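Local coordinates for protein afamin (Homo sapiens, PDB 6FAK) that carries hydrophobic molecules in body fluids, binding vitamin E and keeping lipidated Wnt proteins soluble and active, at residues A220-K232 against C292-D304. Residues are numbered along the deposited sequence; the frame is centred on the assembly and turned at random.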
# COMPACT_ATOMS: atom_id res chain seq x y z
N ALA A 220 17.36 -4.25 3.07
CA ALA A 220 17.62 -2.84 2.78
C ALA A 220 16.99 -1.92 3.82
O ALA A 220 17.66 -1.06 4.30
CB ALA A 220 17.19 -2.44 1.37
N ILE A 221 15.71 -2.15 4.19
CA ILE A 221 14.99 -1.29 5.14
C ILE A 221 15.58 -1.39 6.55
O ILE A 221 15.79 -0.36 7.23
CB ILE A 221 13.49 -1.65 5.24
CG1 ILE A 221 12.75 -1.26 3.95
CG2 ILE A 221 12.80 -0.94 6.43
CD1 ILE A 221 11.37 -1.91 3.83
N LEU A 222 15.78 -2.63 7.02
CA LEU A 222 16.35 -2.82 8.38
C LEU A 222 17.80 -2.28 8.54
O LEU A 222 18.20 -1.78 9.62
CB LEU A 222 16.21 -4.28 8.77
CG LEU A 222 14.78 -4.85 8.85
CD1 LEU A 222 14.77 -6.34 9.05
CD2 LEU A 222 14.05 -4.18 10.03
N SER A 223 18.60 -2.43 7.49
CA SER A 223 19.98 -1.92 7.51
C SER A 223 20.03 -0.39 7.52
O SER A 223 20.86 0.21 8.18
CB SER A 223 20.80 -2.49 6.32
OG SER A 223 20.82 -3.91 6.27
N GLN A 224 19.11 0.26 6.80
CA GLN A 224 18.96 1.73 6.89
C GLN A 224 18.49 2.19 8.24
O GLN A 224 18.99 3.19 8.76
CB GLN A 224 17.95 2.27 5.86
CG GLN A 224 18.59 2.80 4.63
CD GLN A 224 17.61 3.44 3.66
OE1 GLN A 224 16.38 3.30 3.77
NE2 GLN A 224 18.16 4.12 2.69
N LYS A 225 17.51 1.50 8.79
CA LYS A 225 16.91 1.87 10.07
C LYS A 225 17.82 1.60 11.26
O LYS A 225 17.84 2.39 12.22
CB LYS A 225 15.59 1.13 10.25
CG LYS A 225 14.77 1.62 11.43
CD LYS A 225 13.51 0.79 11.56
CE LYS A 225 12.56 1.32 12.63
NZ LYS A 225 11.53 2.19 11.99
N PHE A 226 18.55 0.49 11.23
CA PHE A 226 19.42 0.06 12.34
C PHE A 226 20.84 -0.09 11.83
O PHE A 226 21.37 -1.20 11.78
CB PHE A 226 18.94 -1.26 12.93
CG PHE A 226 17.50 -1.25 13.37
CD1 PHE A 226 17.03 -0.29 14.26
CD2 PHE A 226 16.61 -2.22 12.93
CE1 PHE A 226 15.71 -0.26 14.66
CE2 PHE A 226 15.28 -2.21 13.33
CZ PHE A 226 14.83 -1.22 14.21
N PRO A 227 21.48 1.01 11.46
CA PRO A 227 22.77 0.88 10.79
C PRO A 227 23.91 0.40 11.70
O PRO A 227 24.95 0.05 11.18
CB PRO A 227 23.04 2.29 10.29
CG PRO A 227 22.28 3.17 11.20
CD PRO A 227 21.04 2.41 11.52
N LYS A 228 23.70 0.36 13.01
CA LYS A 228 24.73 -0.20 13.90
C LYS A 228 24.60 -1.72 14.14
O LYS A 228 25.44 -2.30 14.79
CB LYS A 228 24.78 0.60 15.22
CG LYS A 228 23.85 0.13 16.33
CD LYS A 228 24.09 0.87 17.65
CE LYS A 228 24.43 -0.09 18.80
NZ LYS A 228 23.98 0.43 20.11
N ILE A 229 23.56 -2.37 13.60
CA ILE A 229 23.35 -3.81 13.79
C ILE A 229 24.45 -4.66 13.16
O ILE A 229 24.97 -4.28 12.11
CB ILE A 229 21.96 -4.21 13.20
CG1 ILE A 229 21.50 -5.58 13.69
CG2 ILE A 229 21.97 -4.16 11.66
CD1 ILE A 229 20.09 -5.89 13.18
N GLU A 230 24.80 -5.80 13.76
CA GLU A 230 25.74 -6.79 13.13
C GLU A 230 25.05 -7.62 12.08
O GLU A 230 23.87 -7.98 12.24
CB GLU A 230 26.42 -7.73 14.16
CG GLU A 230 26.13 -9.26 14.08
CD GLU A 230 27.32 -10.18 13.69
OE1 GLU A 230 27.72 -10.26 12.47
OE2 GLU A 230 27.81 -10.92 14.62
N PHE A 231 25.81 -8.02 11.06
CA PHE A 231 25.25 -8.76 9.92
C PHE A 231 24.47 -10.01 10.36
O PHE A 231 23.34 -10.22 9.94
CB PHE A 231 26.33 -9.06 8.89
CG PHE A 231 25.82 -9.75 7.66
CD1 PHE A 231 24.94 -9.11 6.81
CD2 PHE A 231 26.23 -11.03 7.34
CE1 PHE A 231 24.45 -9.74 5.68
CE2 PHE A 231 25.76 -11.66 6.20
CZ PHE A 231 24.86 -11.01 5.37
N LYS A 232 25.07 -10.84 11.20
CA LYS A 232 24.42 -12.06 11.63
C LYS A 232 23.09 -11.80 12.34
O LYS A 232 22.12 -12.52 12.10
CB LYS A 232 25.36 -12.91 12.51
CG LYS A 232 26.39 -13.61 11.68
CD LYS A 232 27.36 -14.45 12.53
CE LYS A 232 26.76 -15.61 13.34
NZ LYS A 232 26.30 -16.78 12.55
N CYS A 292 4.70 1.71 16.82
CA CYS A 292 5.73 2.66 17.28
C CYS A 292 7.10 2.39 16.63
O CYS A 292 7.62 3.26 15.92
CB CYS A 292 5.88 2.58 18.80
SG CYS A 292 6.95 3.83 19.55
N ILE A 293 7.66 1.19 16.86
CA ILE A 293 8.98 0.81 16.33
C ILE A 293 9.02 1.07 14.85
O ILE A 293 10.00 1.62 14.36
CB ILE A 293 9.38 -0.66 16.66
CG1 ILE A 293 9.85 -0.77 18.11
CG2 ILE A 293 10.50 -1.19 15.75
CD1 ILE A 293 9.85 -2.18 18.67
N ILE A 294 7.93 0.73 14.13
CA ILE A 294 7.85 0.98 12.69
C ILE A 294 7.91 2.49 12.35
O ILE A 294 8.50 2.87 11.34
CB ILE A 294 6.61 0.29 12.04
CG1 ILE A 294 6.75 -1.24 12.12
CG2 ILE A 294 6.49 0.66 10.56
CD1 ILE A 294 5.53 -2.02 11.68
N ASN A 295 7.31 3.32 13.19
CA ASN A 295 7.33 4.78 13.02
C ASN A 295 8.55 5.49 13.61
O ASN A 295 8.74 6.67 13.31
CB ASN A 295 6.04 5.40 13.60
CG ASN A 295 4.86 5.25 12.66
OD1 ASN A 295 4.53 6.17 11.91
ND2 ASN A 295 4.22 4.09 12.69
N SER A 296 9.37 4.83 14.43
CA SER A 296 10.54 5.50 14.98
C SER A 296 11.47 5.89 13.82
O SER A 296 11.46 5.25 12.76
CB SER A 296 11.26 4.63 16.01
OG SER A 296 11.84 3.48 15.43
N ASN A 297 12.21 6.97 14.00
CA ASN A 297 13.11 7.45 12.94
C ASN A 297 14.37 6.57 12.85
O ASN A 297 14.63 5.72 13.73
CB ASN A 297 13.46 8.95 13.10
CG ASN A 297 14.01 9.30 14.48
OD1 ASN A 297 14.10 8.45 15.37
ND2 ASN A 297 14.35 10.58 14.67
N LYS A 298 15.12 6.76 11.77
CA LYS A 298 16.37 6.03 11.52
C LYS A 298 17.39 6.40 12.59
O LYS A 298 17.58 7.58 12.91
CB LYS A 298 16.95 6.32 10.12
CG LYS A 298 16.01 5.99 8.94
CD LYS A 298 16.75 6.05 7.59
CE LYS A 298 16.12 7.00 6.57
NZ LYS A 298 15.05 6.39 5.71
N ASP A 299 18.03 5.39 13.17
CA ASP A 299 19.12 5.58 14.13
C ASP A 299 20.29 6.27 13.41
O ASP A 299 20.42 6.18 12.18
CB ASP A 299 19.53 4.21 14.71
CG ASP A 299 20.52 4.31 15.86
OD1 ASP A 299 21.05 5.39 16.15
OD2 ASP A 299 20.79 3.26 16.49
N ASP A 300 21.12 6.99 14.18
CA ASP A 300 22.32 7.64 13.63
C ASP A 300 23.30 6.54 13.23
O ASP A 300 23.44 5.55 13.95
CB ASP A 300 23.02 8.53 14.68
CG ASP A 300 22.10 9.60 15.27
OD1 ASP A 300 20.93 9.72 14.84
OD2 ASP A 300 22.57 10.33 16.17
N ARG A 301 23.96 6.72 12.09
CA ARG A 301 25.02 5.81 11.66
C ARG A 301 26.17 5.86 12.66
O ARG A 301 26.45 6.92 13.21
CB ARG A 301 25.58 6.19 10.30
CG ARG A 301 24.83 5.61 9.12
CD ARG A 301 25.51 6.07 7.84
NE ARG A 301 25.20 7.46 7.52
CZ ARG A 301 25.92 8.26 6.73
NH1 ARG A 301 27.06 7.82 6.18
NH2 ARG A 301 25.52 9.50 6.49
N PRO A 302 26.83 4.71 12.90
CA PRO A 302 28.10 4.76 13.60
C PRO A 302 29.03 5.80 12.96
O PRO A 302 29.45 5.63 11.83
CB PRO A 302 28.65 3.33 13.45
CG PRO A 302 27.42 2.48 13.38
CD PRO A 302 26.35 3.32 12.73
N LYS A 303 29.25 6.91 13.68
CA LYS A 303 30.27 7.93 13.36
C LYS A 303 31.51 7.45 12.54
O LYS A 303 31.95 8.15 11.61
CB LYS A 303 30.71 8.66 14.66
CG LYS A 303 30.96 7.76 15.88
CD LYS A 303 31.19 8.54 17.18
CE LYS A 303 32.46 9.39 17.16
NZ LYS A 303 32.17 10.83 16.90
N ASP A 304 32.02 6.26 12.86
CA ASP A 304 33.11 5.63 12.09
C ASP A 304 32.74 4.98 10.72
O ASP A 304 33.58 4.27 10.15
CB ASP A 304 33.83 4.58 12.96
CG ASP A 304 33.13 3.21 12.94
OD1 ASP A 304 31.92 3.11 13.28
OD2 ASP A 304 33.80 2.22 12.57
O HOH W 1 21.40 0.97 14.64
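Lys225 swings CG away from its own N (chi1 -170°) and stays extended through the next two torsions, running straight from the end of helix 216-225 to the end of helix 288-295, where a bend at chi4 sets the ammonium among carbonyls. In this all-helical second albumin domain, whose pocket takes hydrophobic ligands, the lysine thus ties one helix C-terminus to another. NZ donates to Ile293 O at 2.9 Å, in the carbonyl plane, and to Ser296 O at 3.2 Å, tilted from that plane; a weak bond reaches Ile294 O, and such helix-end carbonyls should suit a positive charge. A methionine in its place would probably leave these carbonyls without their cationic donor and the two helix ends less firmly joined. Ile293 O also accepts from Ser296 OG and Ser296 N.

The loop 296-304 then runs past the first helix end, Asp299 N donating to Lys225 O. Pro227 CG packs over the backbone of Asp299 to Arg301, and Pro302 CG meets Lys228 CB at 3.7 Å. Arg339, at the end of helix 326-339, donates to Pro227 O. A bridging water donates to Asp299 OD2 at 3.0 Å and accepts from Lys228 N at 2.9 Å.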